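Local coordinates for hypothetical protein MM_2497 (Methanosarcina mazei, PDB 2I5E) that probably transfers guanylyl from GTP to 2-phospho-L-lactate, an activation step in the biosynthesis of the hydride carrier coenzyme F420, at residues Arg5-Tyr10 and Val91-Ala96; Glu49-Leu54 and Thr65-Leu70; Leu181-Lys186 and Phe197-Lys202; Glu29-Leu34 and Lys190-Ser195; Ile118-Gly123 and Phe160-Ser165. All blocks are in the same frame, centred on the assembly; numbering follows the deposited sequence.

Contact 1 of 5, residues Arg5-Tyr10 and Val91-Ala96; sequences RAVIPY and VLIVMA
V7 and I93 stand side by side on neighbouring parallel strands, pointing the same way, and V7 CG1 packs 3.8 Å from I93 CG1. V7 CG1 lies between the backbone N and the carbonyl carbon of its own residue (chi1 71°), a crowded position. Three backbone bonds hold the strands in a staggered pattern: L92 N to R5 O, V7 N to L92 O, and V94 N to V7 O, the last 2.9 Å long. On the other face A6 suits the close strand pairing, its CA 4.7 Å from L92 CA, with only a small CB to place beside L92. Helices close both faces of this buried middle: helix 25-45 packs on I8 and helix 76-86 on V7 and V91.

The pairing changes at P9, which has no N-H to give and instead lays CD 3.5 Å from V94 O. Its CG meets SE of the selenomethionine M95 at 3.5 Å, the two side chains crossing at about a right angle. Here a water bridges the backbones, donating to P9 O (2.8 Å) and accepting from A96 N (3.1 Å), while A96 CB still touches I8 CG2 at 3.5 Å. A96 O and, weakly, Y10 N also bind small molecules that probably come from the crystallisation liquor. A buried, hydrogen-bonded middle ending in accessible backbone polar groups is consistent with a pocket at the C-terminal ends of these strands, where Rossmann-like sheets usually bind nucleotides.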
# COMPACT_ATOMS: atom_id res chain seq x y z
N ARG A 5 -6.50 4.72 25.27
CA ARG A 5 -5.21 5.41 25.18
C ARG A 5 -4.48 5.17 23.82
O ARG A 5 -4.69 4.19 23.13
CB ARG A 5 -4.33 5.03 26.38
CG ARG A 5 -4.09 3.60 26.47
CD ARG A 5 -4.14 3.10 27.87
NE ARG A 5 -2.93 3.41 28.63
CZ ARG A 5 -2.93 4.06 29.80
NH1 ARG A 5 -4.08 4.47 30.31
NH2 ARG A 5 -1.79 4.29 30.45
N ALA A 6 -3.66 6.13 23.42
CA ALA A 6 -2.89 5.95 22.22
C ALA A 6 -1.47 6.30 22.58
O ALA A 6 -1.28 7.33 23.22
CB ALA A 6 -3.41 6.81 21.05
N VAL A 7 -0.52 5.46 22.09
CA VAL A 7 0.93 5.56 22.30
C VAL A 7 1.68 5.56 20.93
O VAL A 7 1.27 4.85 19.96
CB VAL A 7 1.42 4.43 23.26
CG1 VAL A 7 1.39 3.03 22.67
CG2 VAL A 7 2.75 4.69 23.89
N ILE A 8 2.70 6.40 20.86
CA ILE A 8 3.56 6.57 19.69
C ILE A 8 4.98 6.35 20.18
O ILE A 8 5.47 7.11 20.93
CB ILE A 8 3.52 8.04 19.06
CG1 ILE A 8 2.09 8.48 18.62
CG2 ILE A 8 4.48 8.20 17.91
CD1 ILE A 8 1.98 9.98 18.61
N PRO A 9 5.58 5.23 19.83
CA PRO A 9 7.03 4.96 20.00
C PRO A 9 7.85 5.94 19.15
O PRO A 9 7.60 6.10 17.94
CB PRO A 9 7.17 3.50 19.47
CG PRO A 9 5.91 3.22 18.66
CD PRO A 9 4.83 4.13 19.19
N TYR A 10 8.76 6.67 19.75
CA TYR A 10 9.47 7.74 19.03
C TYR A 10 10.89 7.95 19.60
O TYR A 10 11.07 8.03 20.82
CB TYR A 10 8.69 9.05 19.13
CG TYR A 10 9.32 10.21 18.43
CD1 TYR A 10 9.43 10.23 17.01
CD2 TYR A 10 9.81 11.33 19.17
CE1 TYR A 10 10.00 11.28 16.35
CE2 TYR A 10 10.38 12.40 18.49
CZ TYR A 10 10.45 12.37 17.08
OH TYR A 10 11.00 13.37 16.39
N VAL A 91 -5.87 0.04 23.70
CA VAL A 91 -4.61 0.76 23.32
C VAL A 91 -4.46 0.75 21.79
O VAL A 91 -4.46 -0.31 21.18
CB VAL A 91 -3.33 0.10 24.02
CG1 VAL A 91 -1.92 0.72 23.52
CG2 VAL A 91 -3.42 0.19 25.56
N LEU A 92 -4.35 1.93 21.16
CA LEU A 92 -3.88 2.09 19.78
C LEU A 92 -2.41 2.46 19.90
O LEU A 92 -2.05 3.45 20.55
CB LEU A 92 -4.63 3.25 19.14
CG LEU A 92 -4.33 3.65 17.70
CD1 LEU A 92 -4.66 2.43 16.77
CD2 LEU A 92 -5.17 4.92 17.34
N ILE A 93 -1.55 1.60 19.36
CA ILE A 93 -0.14 1.83 19.14
C ILE A 93 0.07 2.29 17.70
O ILE A 93 -0.30 1.59 16.78
CB ILE A 93 0.68 0.54 19.37
CG1 ILE A 93 0.34 -0.05 20.77
CG2 ILE A 93 2.17 0.79 19.07
CD1 ILE A 93 1.02 -1.50 20.99
N VAL A 94 0.53 3.53 17.51
CA VAL A 94 0.69 4.02 16.16
C VAL A 94 2.14 4.48 15.93
O VAL A 94 2.64 5.25 16.67
CB VAL A 94 -0.22 5.26 15.86
CG1 VAL A 94 -0.41 5.48 14.39
CG2 VAL A 94 -1.52 5.22 16.51
N MSE A 95 2.78 4.05 14.84
CA MSE A 95 4.10 4.54 14.51
C MSE A 95 4.13 6.01 14.18
O MSE A 95 3.19 6.51 13.66
CB MSE A 95 4.61 3.73 13.35
CG MSE A 95 4.60 2.16 13.77
SE MSE A 95 4.63 1.75 15.77
CE MSE A 95 6.25 1.74 15.26
N ALA A 96 5.30 6.65 14.34
CA ALA A 96 5.42 8.12 14.17
C ALA A 96 5.73 8.50 12.69
O ALA A 96 6.01 9.65 12.43
CB ALA A 96 6.52 8.59 15.05
O HOH W 1 7.47 4.84 15.49

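Contact 2 of 5, residues Glu49-Leu54 and Thr65-Leu70; sequences EQVDIL and TEARVL
D52 with R68, I53 with V69 and L54 with L70 form three parallel bridges, and the axes of the two short strands pass 4.7 Å apart at an angle of 32°. The backbone bonds zigzag between them: R68 N to V51 O, I53 N to R68 O, and L70 N to I53 O, each 2.9 Å long. The first is the most bent, 137° at the hydrogen.

The small CB of A67 tucks in 3.3 Å from V51 O, while I53 CD1 reaches it at 3.7 Å. Strand 68-71 is an outermost strand of the mixed, Rossmann-like sheet of this GT-A relative, and strand 50-55 ties it to strand 5-9 further in. Helix 25-45 lies against V51 and I53, which suits their branched apolar side chains.

The face bearing D52, R68 and L70 is more polar. R68 lies alongside D52, pointing the same way, with CG anti to the backbone N (chi1 -176°). A salt bridge between D52 OD1 and R68 NH1 is modelled over a face of the guanidinium, but the atoms are crowded and its exact geometry is doubtful. D52 OD2 is more clearly held, by a hydrogen bond with Y83 OH. L70 crosses beside the same aspartate, its CD1 3.6 Å from D52 CB, and Y83 also packs on this leucine.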
# COMPACT_ATOMS: atom_id res chain seq x y z
N GLU A 49 -8.55 11.53 23.47
CA GLU A 49 -8.38 12.46 24.57
C GLU A 49 -6.92 12.53 24.95
O GLU A 49 -6.35 13.62 24.89
CB GLU A 49 -9.38 12.20 25.73
CG GLU A 49 -9.00 12.91 27.07
CD GLU A 49 -10.05 12.74 28.21
OE1 GLU A 49 -11.16 12.25 27.99
OE2 GLU A 49 -9.72 13.11 29.36
N GLN A 50 -6.25 11.46 25.29
CA GLN A 50 -4.79 11.67 25.33
C GLN A 50 -3.85 10.63 24.69
O GLN A 50 -4.11 9.42 24.58
CB GLN A 50 -4.27 12.36 26.66
CG GLN A 50 -3.06 11.72 27.50
CD GLN A 50 -3.27 11.80 29.07
OE1 GLN A 50 -2.46 12.41 29.80
NE2 GLN A 50 -4.34 11.15 29.57
N VAL A 51 -2.75 11.20 24.26
CA VAL A 51 -1.78 10.58 23.41
C VAL A 51 -0.54 10.58 24.25
O VAL A 51 -0.16 11.61 24.78
CB VAL A 51 -1.59 11.44 22.16
CG1 VAL A 51 -0.48 10.92 21.27
CG2 VAL A 51 -2.91 11.55 21.42
N ASP A 52 0.09 9.42 24.37
CA ASP A 52 1.41 9.32 24.98
C ASP A 52 2.50 9.17 23.90
O ASP A 52 2.29 8.55 22.82
CB ASP A 52 1.40 8.10 25.90
CG ASP A 52 0.23 8.14 26.90
OD1 ASP A 52 0.01 9.21 27.49
OD2 ASP A 52 -0.46 7.12 27.09
N ILE A 53 3.70 9.65 24.17
CA ILE A 53 4.77 9.44 23.22
C ILE A 53 5.70 8.65 24.02
O ILE A 53 6.00 9.07 25.09
CB ILE A 53 5.38 10.77 22.84
CG1 ILE A 53 4.37 11.60 22.08
CG2 ILE A 53 6.61 10.55 22.05
CD1 ILE A 53 4.84 12.97 21.86
N LEU A 54 6.17 7.49 23.58
CA LEU A 54 7.05 6.70 24.42
C LEU A 54 8.45 6.72 23.79
O LEU A 54 8.68 6.18 22.68
CB LEU A 54 6.45 5.29 24.52
CG LEU A 54 7.10 4.22 25.38
CD1 LEU A 54 6.77 4.54 26.85
CD2 LEU A 54 6.48 2.94 24.95
N THR A 65 3.40 19.69 24.27
CA THR A 65 2.24 19.89 25.11
C THR A 65 1.07 19.20 24.49
O THR A 65 0.05 19.00 25.15
CB THR A 65 1.95 21.42 25.29
OG1 THR A 65 2.16 22.13 24.03
CG2 THR A 65 2.84 21.99 26.41
N GLU A 66 1.23 18.83 23.22
CA GLU A 66 0.18 18.11 22.47
C GLU A 66 -0.08 16.66 23.00
O GLU A 66 -1.19 16.09 22.84
CB GLU A 66 0.47 18.10 20.96
CG GLU A 66 0.18 19.40 20.29
CD GLU A 66 -1.29 19.82 20.46
OE1 GLU A 66 -2.22 18.96 20.33
OE2 GLU A 66 -1.52 21.03 20.74
N ALA A 67 0.94 16.12 23.65
CA ALA A 67 0.91 14.73 24.05
C ALA A 67 1.77 14.59 25.30
O ALA A 67 2.72 15.34 25.51
CB ALA A 67 1.41 13.82 22.84
N ARG A 68 1.39 13.67 26.17
CA ARG A 68 2.20 13.38 27.34
C ARG A 68 3.51 12.59 27.00
O ARG A 68 3.47 11.59 26.32
CB ARG A 68 1.33 12.64 28.36
CG ARG A 68 2.05 12.38 29.65
CD ARG A 68 1.14 11.86 30.71
NE ARG A 68 1.02 10.40 30.76
CZ ARG A 68 -0.02 9.71 30.29
NH1 ARG A 68 -1.04 10.32 29.69
NH2 ARG A 68 -0.06 8.38 30.44
N VAL A 69 4.65 13.00 27.50
CA VAL A 69 5.86 12.40 27.09
C VAL A 69 6.13 11.40 28.17
O VAL A 69 6.10 11.73 29.35
CB VAL A 69 7.05 13.42 26.96
CG1 VAL A 69 8.35 12.70 26.84
CG2 VAL A 69 6.88 14.37 25.71
N LEU A 70 6.38 10.16 27.78
CA LEU A 70 6.60 9.08 28.71
C LEU A 70 7.95 8.52 28.36
O LEU A 70 8.20 8.17 27.20
CB LEU A 70 5.54 8.00 28.50
CG LEU A 70 4.21 7.93 29.24
CD1 LEU A 70 3.37 8.97 28.73
CD2 LEU A 70 3.67 6.62 28.89

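Contact 3 of 5, residues Leu181-Lys186 and Phe197-Lys202; sequences LLIHGK and FRLEVK
L199 forks between two residues of helix 175-184, its CD1 meeting I183 CD1 at 3.5 Å and its CD2 meeting L182 CD1 at 3.9 Å. L182 and L199 slide past each other in opposite directions, and L199 CD1 also lies 3.9 Å from L182 CB. L182 sends CG anti to its carbonyl carbon (chi1 -75°), and CD1 beyond it touches F197 as well, 4.1 Å from the carbonyl O. No polar bond joins the two segments; apolar side-chain packing carries the contact, and branched aliphatic side chains suit it, since their methyls fit beside one another.

In the next shell I193 and E194 of helix 188-194 pack on L182, V206 backs L199, and F146 of the second subunit lies against I183. The helix ends where G185 N bonds to L181 O, and K190 NZ takes up the carbonyls of L182 and G185. G185, having no side chain, lets the backbone pass close to L181. On the strand's other side R198 NH2 meets E200 OE2 at 2.9 Å in a salt bridge, from above the carboxylate plane. The arrangement is a beta hairpin, strands 197-201 and 206-210, packed on the last turn of a helix.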
# COMPACT_ATOMS: atom_id res chain seq x y z
N LEU A 181 5.18 9.94 -0.54
CA LEU A 181 4.85 11.14 0.20
C LEU A 181 4.61 12.38 -0.76
O LEU A 181 3.65 13.15 -0.59
CB LEU A 181 5.99 11.45 1.18
CG LEU A 181 5.69 12.60 2.16
CD1 LEU A 181 4.23 12.51 2.81
CD2 LEU A 181 6.78 12.60 3.21
N LEU A 182 5.54 12.56 -1.69
CA LEU A 182 5.37 13.60 -2.70
C LEU A 182 4.08 13.38 -3.55
O LEU A 182 3.26 14.31 -3.75
CB LEU A 182 6.64 13.77 -3.52
CG LEU A 182 7.80 14.50 -2.83
CD1 LEU A 182 9.03 14.66 -3.82
CD2 LEU A 182 7.52 15.75 -1.97
N ILE A 183 3.85 12.15 -4.00
CA ILE A 183 2.62 11.94 -4.78
C ILE A 183 1.32 12.15 -3.96
O ILE A 183 0.43 12.79 -4.45
CB ILE A 183 2.56 10.56 -5.42
CG1 ILE A 183 3.79 10.38 -6.34
CG2 ILE A 183 1.12 10.29 -5.97
CD1 ILE A 183 3.68 10.69 -7.74
N HIS A 184 1.22 11.57 -2.74
CA HIS A 184 -0.04 11.43 -2.04
C HIS A 184 -0.21 12.32 -0.84
O HIS A 184 -1.32 12.39 -0.29
CB HIS A 184 -0.28 9.96 -1.57
CG HIS A 184 -0.40 8.98 -2.71
ND1 HIS A 184 0.62 8.12 -3.08
CD2 HIS A 184 -1.37 8.80 -3.62
CE1 HIS A 184 0.26 7.44 -4.17
NE2 HIS A 184 -0.97 7.80 -4.47
N GLY A 185 0.86 12.93 -0.36
CA GLY A 185 0.68 13.62 0.91
C GLY A 185 0.42 15.14 0.84
O GLY A 185 0.57 15.79 -0.21
N LYS A 186 0.14 15.68 2.01
CA LYS A 186 -0.20 17.07 2.22
C LYS A 186 0.53 17.46 3.47
O LYS A 186 0.58 16.69 4.42
CB LYS A 186 -1.70 17.15 2.62
CG LYS A 186 -2.61 17.38 1.51
CD LYS A 186 -3.91 16.59 1.60
CE LYS A 186 -3.87 15.41 0.53
NZ LYS A 186 -3.29 15.82 -0.84
N PHE A 197 13.45 18.05 -3.04
CA PHE A 197 13.42 17.16 -4.22
C PHE A 197 12.22 17.42 -5.11
O PHE A 197 11.21 17.99 -4.70
CB PHE A 197 13.35 15.69 -3.78
CG PHE A 197 14.40 15.29 -2.81
CD1 PHE A 197 15.58 14.70 -3.28
CD2 PHE A 197 14.19 15.44 -1.43
CE1 PHE A 197 16.59 14.29 -2.40
CE2 PHE A 197 15.17 15.03 -0.51
CZ PHE A 197 16.40 14.49 -0.99
N ARG A 198 12.30 16.89 -6.32
CA ARG A 198 11.23 16.82 -7.26
C ARG A 198 11.10 15.40 -7.73
O ARG A 198 12.05 14.61 -7.64
CB ARG A 198 11.58 17.72 -8.49
CG ARG A 198 13.05 17.90 -8.63
CD ARG A 198 13.45 18.91 -9.68
NE ARG A 198 13.29 18.16 -10.85
CZ ARG A 198 14.22 17.80 -11.72
NH1 ARG A 198 15.48 18.20 -11.65
NH2 ARG A 198 13.79 17.04 -12.72
N LEU A 199 9.94 15.06 -8.30
CA LEU A 199 9.76 13.81 -9.07
C LEU A 199 10.23 13.92 -10.55
O LEU A 199 9.98 14.87 -11.23
CB LEU A 199 8.28 13.39 -9.02
CG LEU A 199 7.82 13.26 -7.55
CD1 LEU A 199 6.32 13.00 -7.37
CD2 LEU A 199 8.65 12.14 -6.77
N GLU A 200 10.88 12.92 -11.06
CA GLU A 200 11.28 12.97 -12.45
C GLU A 200 10.94 11.64 -13.11
O GLU A 200 11.14 10.61 -12.49
CB GLU A 200 12.81 13.15 -12.48
CG GLU A 200 13.50 12.77 -13.75
CD GLU A 200 14.78 13.54 -13.89
OE1 GLU A 200 15.82 12.95 -13.55
OE2 GLU A 200 14.73 14.74 -14.27
N VAL A 201 10.46 11.66 -14.35
CA VAL A 201 10.17 10.42 -15.05
C VAL A 201 11.34 9.90 -15.91
O VAL A 201 11.73 10.58 -16.84
CB VAL A 201 8.93 10.60 -15.90
CG1 VAL A 201 8.66 9.33 -16.76
CG2 VAL A 201 7.76 10.88 -15.01
N LYS A 202 11.89 8.73 -15.63
CA LYS A 202 12.84 8.19 -16.57
C LYS A 202 12.60 6.81 -17.22
O LYS A 202 12.72 6.69 -18.44
CB LYS A 202 14.32 8.40 -16.18
CG LYS A 202 14.84 7.54 -15.03
CD LYS A 202 16.41 7.44 -14.92
CE LYS A 202 17.08 8.73 -14.30
NZ LYS A 202 16.80 8.95 -12.82

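Contact 4 of 5, residues Glu29-Leu34 and Lys190-Ser195; sequences EEFVEL and KDYIES
Y192 reaches across to helix 25-45 and fits among E30, F31 and L34. Its CG is anti to the backbone N (chi1 180°), which starts the side chain out from its own helix. At the base, Y192 CB lies 3.6 Å from L34 CD1, and the same methyl stays beside the start of the ring, 3.7 Å from CG; the two side chains cross at about a right angle. Further out, Y192 CD2 meets F31 CD1 at 4.0 Å and CE2 comes near F31 CB, while CE1 lies near E30. F31 N lies over one face. At the tip, Y192 OH rests 3.6 Å from E30 CB, so the phenol end meets the aliphatic part of the glutamate. Tyrosine suits this site, with an apolar ring to fill the gap between helices in a partly exposed place.

The buried side belongs to F31 and I193. I193 CD1 sits over one face of the F31 ring, 4.1 Å from its centroid and 18° off the normal, a CH-pi contact displaced toward the rim. I193 CG1 adds a contact of 3.6 Å with F31 CE1. A flat aromatic ring suits such a face-on methyl contact.

The two short helical segments run roughly antiparallel (151°) with axes 10.2 Å apart, a spacing bridged by long side chains. L178 and L181 of helix 175-184 also press on F31, and L182 touches I193, so a third helix closes the apolar side of the pair, while V32 packs against Y10, which follows strand 5-9.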
# COMPACT_ATOMS: atom_id res chain seq x y z
N GLU A 29 16.49 14.00 11.34
CA GLU A 29 15.92 14.27 12.62
C GLU A 29 14.82 15.31 12.43
O GLU A 29 13.77 15.22 13.04
CB GLU A 29 16.99 14.82 13.59
CG GLU A 29 18.09 13.86 13.87
CD GLU A 29 18.78 14.17 15.16
OE1 GLU A 29 19.47 13.27 15.60
OE2 GLU A 29 18.60 15.28 15.74
N GLU A 30 15.05 16.31 11.60
CA GLU A 30 13.94 17.30 11.36
C GLU A 30 12.67 16.71 10.71
O GLU A 30 11.57 16.99 11.14
CB GLU A 30 14.45 18.47 10.53
CG GLU A 30 14.43 19.74 11.34
CD GLU A 30 13.19 20.59 11.15
OE1 GLU A 30 12.09 20.26 11.70
OE2 GLU A 30 13.39 21.66 10.46
N PHE A 31 12.86 15.91 9.66
CA PHE A 31 11.80 15.23 8.98
C PHE A 31 10.95 14.45 10.00
O PHE A 31 9.81 14.72 10.20
CB PHE A 31 12.45 14.27 7.96
CG PHE A 31 11.47 13.60 7.06
CD1 PHE A 31 10.41 14.34 6.51
CD2 PHE A 31 11.58 12.25 6.76
CE1 PHE A 31 9.50 13.77 5.73
CE2 PHE A 31 10.66 11.65 5.92
CZ PHE A 31 9.64 12.40 5.39
N VAL A 32 11.56 13.49 10.69
CA VAL A 32 10.91 12.67 11.71
C VAL A 32 10.05 13.50 12.71
O VAL A 32 8.90 13.20 13.01
CB VAL A 32 12.13 11.93 12.31
CG1 VAL A 32 12.35 12.14 13.80
CG2 VAL A 32 12.31 10.51 11.72
N GLU A 33 10.60 14.59 13.19
CA GLU A 33 9.86 15.51 14.08
C GLU A 33 8.63 16.03 13.39
O GLU A 33 7.54 16.06 13.96
CB GLU A 33 10.74 16.70 14.47
CG GLU A 33 9.96 17.68 15.39
CD GLU A 33 10.91 18.72 16.05
OE1 GLU A 33 11.92 18.31 16.64
OE2 GLU A 33 10.61 19.95 15.98
N LEU A 34 8.78 16.46 12.14
CA LEU A 34 7.54 16.91 11.37
C LEU A 34 6.52 15.76 11.24
O LEU A 34 5.32 15.98 11.38
CB LEU A 34 7.88 17.50 9.99
CG LEU A 34 8.85 18.66 9.99
CD1 LEU A 34 9.20 19.07 8.58
CD2 LEU A 34 8.28 19.84 10.79
N LYS A 190 5.61 16.62 3.93
CA LYS A 190 5.65 16.65 2.47
C LYS A 190 6.32 17.94 1.97
O LYS A 190 7.24 17.91 1.13
CB LYS A 190 4.23 16.46 1.91
CG LYS A 190 4.19 16.35 0.33
CD LYS A 190 3.67 17.68 -0.29
CE LYS A 190 3.57 17.59 -1.84
NZ LYS A 190 2.64 16.45 -2.38
N ASP A 191 5.94 19.08 2.55
CA ASP A 191 6.57 20.39 2.06
C ASP A 191 8.03 20.38 2.30
O ASP A 191 8.75 20.97 1.54
CB ASP A 191 5.95 21.63 2.75
CG ASP A 191 4.47 21.66 2.59
OD1 ASP A 191 4.03 21.09 1.58
OD2 ASP A 191 3.75 22.17 3.46
N TYR A 192 8.46 19.72 3.37
CA TYR A 192 9.87 19.69 3.73
C TYR A 192 10.66 18.99 2.64
O TYR A 192 11.65 19.48 2.13
CB TYR A 192 10.05 19.00 5.13
CG TYR A 192 11.51 18.89 5.65
CD1 TYR A 192 12.12 19.97 6.33
CD2 TYR A 192 12.27 17.74 5.44
CE1 TYR A 192 13.47 19.94 6.78
CE2 TYR A 192 13.62 17.67 5.89
CZ TYR A 192 14.20 18.78 6.58
OH TYR A 192 15.52 18.71 7.08
N ILE A 193 10.20 17.80 2.28
CA ILE A 193 10.76 17.00 1.18
C ILE A 193 10.60 17.75 -0.12
O ILE A 193 11.52 17.82 -0.88
CB ILE A 193 10.02 15.59 1.10
CG1 ILE A 193 10.27 14.82 2.37
CG2 ILE A 193 10.54 14.79 -0.16
CD1 ILE A 193 11.75 14.52 2.60
N GLU A 194 9.41 18.28 -0.40
CA GLU A 194 9.17 19.00 -1.70
C GLU A 194 10.14 20.17 -1.90
O GLU A 194 10.49 20.47 -3.00
CB GLU A 194 7.74 19.50 -1.79
CG GLU A 194 7.34 19.49 -3.26
CD GLU A 194 6.13 20.25 -3.55
OE1 GLU A 194 5.32 20.37 -2.60
OE2 GLU A 194 6.00 20.73 -4.72
N SER A 195 10.64 20.75 -0.79
CA SER A 195 11.62 21.82 -0.78
C SER A 195 13.01 21.35 -1.12
O SER A 195 13.88 22.16 -1.36
CB SER A 195 11.56 22.57 0.60
OG SER A 195 12.26 21.87 1.63

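Contact 5 of 5, residues Ile118-Gly123 and Phe160-Ser165; sequences IVPGKG and FEIYDS
I118 and I162 lie side by side, pointing the same way, where strand 160-162 joins the edge of the mixed Rossmann-like sheet as a parallel neighbour of strand 116-120. Both backbone polar atoms of I118 are used. Its N-H goes to E161 O in a short, nearly straight bond (2.8 Å, 173° at the hydrogen), and its O accepts from Y163 N at 2.7 Å. In this second bond the donor stands 36° out of the carbonyl plane; Y163 lies just beyond the strand. I162 CA adds a weaker C-H contact with I118 O at 3.3 Å. On the inner side, V119 pairs through its backbone with N127 and A128. P120 has no N-H to satisfy, which suits the end of the pairing; its CD lies 3.5 Å from Y163 O.

The polar side chains find partners beyond the strands. Y163 OH bonds to E108 and E161 OE1 to T112, while K122 NZ makes salt bridges with D171 and D177. D164 reaches the second subunit, OD1 accepting from M167 N there and OD2 meeting S165 OG there, so the loop just after this strand helps form the dimer.

Apolar groups close the rest. I118 CG2 meets I162 CD1 at 4.1 Å, and F146 of helix 145-154 in the same chain packs on both isoleucines. V119 CG2, anti to its carbonyl carbon, lies 3.7 Å from Y163 CB and 4.1 Å from Y163 CD2.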
# COMPACT_ATOMS: atom_id res chain seq x y z
N ILE A 118 -5.33 -4.53 12.91
CA ILE A 118 -4.01 -4.35 12.46
C ILE A 118 -3.82 -3.82 11.03
O ILE A 118 -4.47 -4.31 10.06
CB ILE A 118 -3.20 -5.52 12.83
CG1 ILE A 118 -1.91 -5.58 12.03
CG2 ILE A 118 -4.01 -6.80 12.80
CD1 ILE A 118 -1.08 -6.63 12.52
N VAL A 119 -3.00 -2.77 10.96
CA VAL A 119 -2.52 -2.10 9.76
C VAL A 119 -1.08 -2.50 9.34
O VAL A 119 -0.10 -2.21 10.08
CB VAL A 119 -2.52 -0.56 9.99
CG1 VAL A 119 -2.38 0.20 8.67
CG2 VAL A 119 -3.81 -0.20 10.72
N PRO A 120 -0.96 -3.18 8.17
CA PRO A 120 0.34 -3.63 7.69
C PRO A 120 1.12 -2.43 7.25
O PRO A 120 0.52 -1.43 6.82
CB PRO A 120 0.03 -4.50 6.49
CG PRO A 120 -1.41 -4.14 6.04
CD PRO A 120 -2.07 -3.50 7.24
N GLY A 121 2.45 -2.50 7.39
CA GLY A 121 3.25 -1.58 6.66
C GLY A 121 4.01 -2.37 5.60
O GLY A 121 3.74 -3.57 5.38
N LYS A 122 4.91 -1.71 4.87
CA LYS A 122 5.64 -2.61 3.89
C LYS A 122 6.65 -3.61 4.53
O LYS A 122 7.05 -3.45 5.69
CB LYS A 122 6.24 -1.90 2.70
CG LYS A 122 7.25 -0.91 3.09
CD LYS A 122 8.06 -0.43 1.83
CE LYS A 122 8.57 1.04 2.11
NZ LYS A 122 8.61 1.39 3.67
N GLY A 123 7.07 -4.58 3.72
CA GLY A 123 7.87 -5.75 4.10
C GLY A 123 7.37 -6.45 5.33
O GLY A 123 8.19 -6.85 6.14
N PHE A 160 -9.15 -10.75 14.64
CA PHE A 160 -8.41 -9.55 14.24
C PHE A 160 -9.01 -9.14 12.92
O PHE A 160 -9.46 -10.00 12.17
CB PHE A 160 -6.88 -9.74 14.16
CG PHE A 160 -6.43 -10.85 13.21
CD1 PHE A 160 -6.32 -10.62 11.82
CD2 PHE A 160 -6.10 -12.13 13.71
CE1 PHE A 160 -5.92 -11.62 10.91
CE2 PHE A 160 -5.72 -13.13 12.81
CZ PHE A 160 -5.61 -12.85 11.40
N GLU A 161 -9.10 -7.83 12.71
CA GLU A 161 -9.32 -7.23 11.46
C GLU A 161 -7.99 -6.73 10.89
O GLU A 161 -7.25 -6.04 11.58
CB GLU A 161 -10.17 -6.01 11.69
CG GLU A 161 -10.82 -5.59 10.44
CD GLU A 161 -11.48 -4.28 10.52
OE1 GLU A 161 -11.97 -3.90 11.60
OE2 GLU A 161 -11.44 -3.57 9.50
N ILE A 162 -7.72 -7.03 9.59
CA ILE A 162 -6.66 -6.40 8.77
C ILE A 162 -7.26 -5.15 8.16
O ILE A 162 -8.17 -5.25 7.34
CB ILE A 162 -6.18 -7.30 7.58
CG1 ILE A 162 -5.69 -8.68 8.09
CG2 ILE A 162 -5.05 -6.58 6.75
CD1 ILE A 162 -4.67 -8.57 9.11
N TYR A 163 -6.73 -3.99 8.53
CA TYR A 163 -7.20 -2.75 8.00
C TYR A 163 -6.49 -2.51 6.68
O TYR A 163 -5.29 -2.34 6.71
CB TYR A 163 -6.81 -1.58 8.96
CG TYR A 163 -7.48 -0.28 8.59
CD1 TYR A 163 -8.84 -0.15 8.68
CD2 TYR A 163 -6.76 0.81 8.13
CE1 TYR A 163 -9.49 1.02 8.31
CE2 TYR A 163 -7.39 2.02 7.75
CZ TYR A 163 -8.74 2.10 7.89
OH TYR A 163 -9.39 3.23 7.54
N ASP A 164 -7.20 -2.43 5.56
CA ASP A 164 -6.59 -2.44 4.24
C ASP A 164 -6.59 -1.04 3.67
O ASP A 164 -7.50 -0.66 2.97
CB ASP A 164 -7.39 -3.38 3.32
CG ASP A 164 -6.93 -3.30 1.88
OD1 ASP A 164 -5.70 -3.09 1.63
OD2 ASP A 164 -7.77 -3.38 0.97
N SER A 165 -5.54 -0.28 3.91
CA SER A 165 -5.46 1.09 3.52
C SER A 165 -4.05 1.30 2.95
O SER A 165 -3.09 1.10 3.66
CB SER A 165 -5.51 1.96 4.81
OG SER A 165 -5.28 3.29 4.45

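In the fold
Contacts 1, 2 and 5 all belong to the mixed sheet, and contacts 3 and 4 to the helices and hairpin beside it. Contact 1 lies deepest, combining backbone hydrogen bonds with apolar side chains; contacts 2, 4 and 5 are partly buried, and contact 3 is buried but far from the chain's centre. Contact 2 shares strand pairing with contact 1, A6 O bonding to D52 N and I8 O to L54 N, and carries the sheet to an outer strand bearing R68. Contact 5 is the corresponding far edge, about 24 Å from contact 2 between centres, where polar groups serve the dimer. Contacts 3 and 4 interlock through helix 188-194 and rely on side-chain packing instead of backbone bonds.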